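Local structure of GH127 beta-L-arabinofuranoside (4QK0) at residues I55-I60 against L119-T124; G67-M72 against T124-G129. The protein is probably a beta-L-arabinofuranosidase of glycoside hydrolase family 127, splitting terminal beta-L-arabinofuranosyl units from their glycosides. One frame throughout, in Å; residues are numbered along the deposited sequence.

How the interactions relate
The four segments alternate along the chain in the order 55-60, 67-72, 119-124 and 124-129, so the two contacts interlock: helix 54-61 and the loop that follows it both meet the short helix 122-126 and its approach. The centres of interaction 1 and interaction 2 lie about 7 Å apart, both within the catalytic domain, about 28 and 31 Å from the centre of the chain. Thr124 belongs to both. Asn57 ND2 probably donates to Tyr70 O at 3.0 Å, and Tyr122 O is likewise paired with Glu127 N. Interaction 1 is buried and interaction 2 only partly so; together they join helix 54-61 and its following loop to the 119-129 region.

Interaction 1. Residues I55-I60 against L119-T124; sequences IENFRI and LNTYYT
Thr121 lays its methyl group on the ring of Phe58, where helix 54-61 meets the loop leading into helix 122-126, in the largely helical catalytic domain that in this family forms an (alpha/alpha)6 barrel. The packing is tight here. Thr121 CG2 stands 3.7 Å from the centroid of the Phe58 ring and 21° off its normal, a CH-pi contact displaced toward the rim on the CD1 side. The same methyl carbon lies 3.5 Å from Asn57 O. With chi1 at 60°, Thr121 OG1 sits between its own backbone N and carbonyl carbon while CG2 is anti to that carbonyl carbon; the methyl is thereby given to the ring and the hydroxyl to a polar partner, Asp76 OD1. Leu119 approaches differently, bringing CD2 in the ring plane to the edge of Phe58, 3.7 Å from CE1. Leu108, Leu109 and Ala112 of helix 96-112 also pack on Phe58. Without the ring, as with an alanine here, Thr121 CG2 and Leu119 CD2 would probably lose the face and edge they rest on, and a gap would be likely beside helix 96-112. The other flank of helix 54-61 is looser and partly exposed: the CB of Arg59 points away from 119-124, and its NH1 instead forms a salt bridge along the helix with Glu56 OE1 at 2.8 Å, in the guanidinium plane. Asn57 adds its CB to the tight side, while its ND2 donates to Tyr70 O. Next to Thr121 in the chain, the side chain of Asn120 caps the helical turn: its OD1 takes the N-H of Tyr123 in a nearly straight bond, with 2.9 Å from Tyr123 N to Asn120 OD1 and an angle of 169° at the hydrogen.

Interaction 2. Residues G67-M72 against T124-G129; sequences GEFYGM and TIKEPG
The hydroxyl of Thr124 is gripped twice, its OG1 donating to Asn120 O from above the carbonyl plane and bonded also to Gln114 NE2, and these bonds tie the turn that carries Ile125 and Lys126 to residues before it in the chain. Across the contact itself the meeting is apolar. Phe69 CB fits against two neighbours at once, with Lys126 CB 3.8 Å from it and Ile125 CG2 3.9 Å from it. Ile125 CG2 also comes within 3.7 Å of Phe69 N, and more loosely approaches Gly67 O. Phe69 points its CB at 124-129, but with CG anti to the backbone N (chi1 176°) the ring swings away, toward Asn57 and Thr121 and into an edge-to-face meeting with Tyr122. Lys126, bent at chi2, runs its aliphatic chain across Phe69 at about a right angle; Lys126 CD lies 4.1 Å from Phe69 CD1 and approaches the ring obliquely. Ile125 packs in addition on Ile60 and so touches both the loop and helix 54-61. The contact thus grades from the buried Phe69, through the partly covered Ile125, to the exposed Lys126. Its chemistry implies that the loop following helix 54-61 meets helix 122-126 chiefly through carbon-to-carbon packing, with the lysine contributing methylenes rather than its charge.

Interaction 1. Residues I55-I60 against L119-T124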
# COMPACT_ATOMS: atom_id res chain seq x y z
N ILE A 55 26.53 25.93 -4.90
CA ILE A 55 27.65 26.70 -5.45
C ILE A 55 28.54 27.18 -4.29
O ILE A 55 29.77 27.10 -4.35
CB ILE A 55 27.16 27.89 -6.27
CG1 ILE A 55 26.32 27.45 -7.47
CG2 ILE A 55 28.32 28.78 -6.73
CD1 ILE A 55 27.09 26.68 -8.52
N GLU A 56 27.88 27.64 -3.24
CA GLU A 56 28.56 28.13 -2.07
C GLU A 56 29.53 27.09 -1.53
O GLU A 56 30.65 27.40 -1.13
CB GLU A 56 27.51 28.58 -1.01
CG GLU A 56 28.07 29.34 0.18
CD GLU A 56 28.89 30.56 -0.21
OE1 GLU A 56 28.78 31.05 -1.38
OE2 GLU A 56 29.65 31.03 0.66
N ASN A 57 29.10 25.84 -1.46
CA ASN A 57 29.99 24.78 -0.97
C ASN A 57 31.33 24.77 -1.78
O ASN A 57 32.34 24.46 -1.24
CB ASN A 57 29.33 23.41 -1.07
CG ASN A 57 28.23 23.18 -0.02
OD1 ASN A 57 28.20 23.79 1.05
ND2 ASN A 57 27.34 22.24 -0.32
N PHE A 58 31.29 25.01 -3.09
CA PHE A 58 32.52 25.01 -3.90
C PHE A 58 33.35 26.26 -3.64
O PHE A 58 34.58 26.19 -3.59
CB PHE A 58 32.23 24.95 -5.39
CG PHE A 58 31.81 23.59 -5.86
CD1 PHE A 58 32.74 22.57 -6.01
CD2 PHE A 58 30.48 23.34 -6.15
CE1 PHE A 58 32.35 21.31 -6.42
CE2 PHE A 58 30.09 22.10 -6.57
CZ PHE A 58 31.00 21.07 -6.69
N ARG A 59 32.68 27.38 -3.42
CA ARG A 59 33.36 28.57 -2.97
C ARG A 59 34.14 28.31 -1.70
O ARG A 59 35.32 28.69 -1.60
CB ARG A 59 32.39 29.69 -2.70
CG ARG A 59 31.99 30.40 -3.94
CD ARG A 59 31.62 31.84 -3.66
NE ARG A 59 30.93 32.27 -4.84
CZ ARG A 59 29.63 32.13 -5.04
NH1 ARG A 59 28.83 31.64 -4.09
NH2 ARG A 59 29.13 32.52 -6.20
N ILE A 60 33.47 27.74 -0.70
CA ILE A 60 34.13 27.50 0.57
C ILE A 60 35.30 26.59 0.31
O ILE A 60 36.42 26.81 0.78
CB ILE A 60 33.15 26.91 1.59
CG1 ILE A 60 32.04 27.95 1.89
CG2 ILE A 60 33.88 26.53 2.85
CD1 ILE A 60 30.85 27.39 2.65
N LEU A 119 37.91 16.11 -6.04
CA LEU A 119 36.98 17.24 -6.06
C LEU A 119 35.65 16.84 -5.36
O LEU A 119 34.76 16.16 -5.96
CB LEU A 119 36.65 17.61 -7.47
CG LEU A 119 36.33 19.06 -7.85
CD1 LEU A 119 35.40 19.08 -9.02
CD2 LEU A 119 35.80 19.92 -6.74
N ASN A 120 35.52 17.25 -4.11
CA ASN A 120 34.32 16.89 -3.33
C ASN A 120 34.19 17.85 -2.18
O ASN A 120 35.07 17.87 -1.31
CB ASN A 120 34.41 15.45 -2.84
CG ASN A 120 33.14 14.99 -2.13
OD1 ASN A 120 32.87 15.38 -1.00
ND2 ASN A 120 32.37 14.16 -2.80
N THR A 121 33.12 18.63 -2.18
CA THR A 121 32.97 19.67 -1.16
C THR A 121 32.76 19.12 0.23
O THR A 121 33.39 19.57 1.19
CB THR A 121 31.88 20.67 -1.51
OG1 THR A 121 30.63 19.98 -1.63
CG2 THR A 121 32.21 21.36 -2.81
N TYR A 122 31.95 18.07 0.35
CA TYR A 122 31.66 17.51 1.65
C TYR A 122 32.88 17.01 2.37
O TYR A 122 33.08 17.27 3.56
CB TYR A 122 30.66 16.38 1.47
CG TYR A 122 30.26 15.67 2.76
CD1 TYR A 122 30.97 14.59 3.21
CD2 TYR A 122 29.14 16.09 3.50
CE1 TYR A 122 30.62 13.95 4.40
CE2 TYR A 122 28.77 15.45 4.67
CZ TYR A 122 29.52 14.38 5.11
OH TYR A 122 29.22 13.76 6.28
N TYR A 123 33.73 16.27 1.65
CA TYR A 123 35.01 15.77 2.25
C TYR A 123 36.18 16.74 2.19
O TYR A 123 37.26 16.40 2.56
CB TYR A 123 35.40 14.47 1.58
CG TYR A 123 34.57 13.32 2.06
CD1 TYR A 123 34.71 12.84 3.35
CD2 TYR A 123 33.61 12.75 1.24
CE1 TYR A 123 33.95 11.76 3.79
CE2 TYR A 123 32.86 11.69 1.66
CZ TYR A 123 33.01 11.22 2.93
OH TYR A 123 32.26 10.15 3.31
N THR A 124 35.97 17.91 1.65
CA THR A 124 36.96 18.98 1.76
C THR A 124 36.62 19.91 2.91
O THR A 124 37.49 20.26 3.64
CB THR A 124 37.04 19.81 0.48
OG1 THR A 124 37.43 18.95 -0.62
CG2 THR A 124 38.04 20.94 0.65

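Interaction 2. Residues G67-M72 against T124-G129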
# COMPACT_ATOMS: atom_id res chain seq x y z
N GLY A 67 32.20 29.39 5.88
CA GLY A 67 30.96 28.85 6.36
C GLY A 67 31.03 27.35 6.42
O GLY A 67 32.02 26.76 6.03
N GLU A 68 29.96 26.75 6.93
CA GLU A 68 29.80 25.32 7.09
C GLU A 68 29.21 24.74 5.84
O GLU A 68 28.53 25.43 5.07
CB GLU A 68 28.91 25.00 8.31
CG GLU A 68 29.68 25.22 9.62
CD GLU A 68 28.91 25.12 10.93
OE1 GLU A 68 27.69 25.41 10.98
OE2 GLU A 68 29.57 24.88 11.96
N PHE A 69 29.60 23.50 5.56
CA PHE A 69 28.97 22.74 4.49
C PHE A 69 27.45 22.70 4.75
O PHE A 69 27.03 22.66 5.88
CB PHE A 69 29.53 21.31 4.46
CG PHE A 69 28.86 20.45 3.44
CD1 PHE A 69 27.71 19.72 3.76
CD2 PHE A 69 29.37 20.39 2.15
CE1 PHE A 69 27.07 18.96 2.77
CE2 PHE A 69 28.76 19.62 1.19
CZ PHE A 69 27.61 18.90 1.48
N TYR A 70 26.66 22.75 3.70
CA TYR A 70 25.23 22.59 3.83
C TYR A 70 24.69 21.70 2.72
O TYR A 70 25.07 21.83 1.56
CB TYR A 70 24.54 23.95 3.78
CG TYR A 70 23.05 23.88 3.99
CD1 TYR A 70 22.17 23.57 2.94
CD2 TYR A 70 22.49 24.14 5.26
CE1 TYR A 70 20.79 23.50 3.13
CE2 TYR A 70 21.11 24.07 5.45
CZ TYR A 70 20.27 23.75 4.39
OH TYR A 70 18.91 23.71 4.56
N GLY A 71 23.71 20.86 3.08
CA GLY A 71 22.92 20.12 2.09
C GLY A 71 23.19 18.63 2.15
O GLY A 71 23.73 18.12 3.15
N MSE A 72 22.81 17.93 1.09
CA MSE A 72 22.97 16.49 1.02
C MSE A 72 24.40 16.14 0.61
O MSE A 72 25.14 16.95 0.05
CB MSE A 72 22.00 15.92 -0.02
CG MSE A 72 20.51 16.12 0.34
SE MSE A 72 20.06 15.46 2.16
CE MSE A 72 19.39 13.65 1.72
N THR A 124 35.97 17.91 1.65
CA THR A 124 36.96 18.98 1.76
C THR A 124 36.62 19.91 2.91
O THR A 124 37.49 20.26 3.64
CB THR A 124 37.04 19.81 0.48
OG1 THR A 124 37.43 18.95 -0.62
CG2 THR A 124 38.04 20.94 0.65
N ILE A 125 35.34 20.19 3.13
CA ILE A 125 34.93 21.14 4.16
C ILE A 125 34.45 20.48 5.44
O ILE A 125 34.93 20.76 6.53
CB ILE A 125 33.74 21.93 3.68
CG1 ILE A 125 34.13 22.80 2.51
CG2 ILE A 125 33.15 22.73 4.81
CD1 ILE A 125 32.92 23.23 1.73
N LYS A 126 33.52 19.56 5.32
CA LYS A 126 32.90 18.97 6.50
C LYS A 126 33.64 17.81 7.15
O LYS A 126 33.64 17.74 8.37
CB LYS A 126 31.50 18.51 6.20
CG LYS A 126 30.77 18.06 7.46
CD LYS A 126 29.30 18.33 7.33
CE LYS A 126 28.53 17.71 8.46
NZ LYS A 126 27.09 17.84 8.10
N GLU A 127 34.20 16.88 6.37
CA GLU A 127 34.93 15.77 6.95
C GLU A 127 36.23 15.62 6.25
O GLU A 127 36.49 14.58 5.68
CB GLU A 127 34.14 14.48 6.84
CG GLU A 127 32.76 14.62 7.38
CD GLU A 127 32.62 14.07 8.78
OE1 GLU A 127 32.14 14.87 9.62
OE2 GLU A 127 33.05 12.93 9.09
N PRO A 128 37.06 16.68 6.29
CA PRO A 128 38.40 16.57 5.74
C PRO A 128 39.06 15.30 6.20
O PRO A 128 38.89 14.88 7.36
CB PRO A 128 39.16 17.78 6.35
CG PRO A 128 38.10 18.70 6.88
CD PRO A 128 36.86 17.89 7.10
N GLY A 129 39.81 14.69 5.30
CA GLY A 129 40.55 13.46 5.62
C GLY A 129 39.74 12.18 5.71
O GLY A 129 40.32 11.09 5.74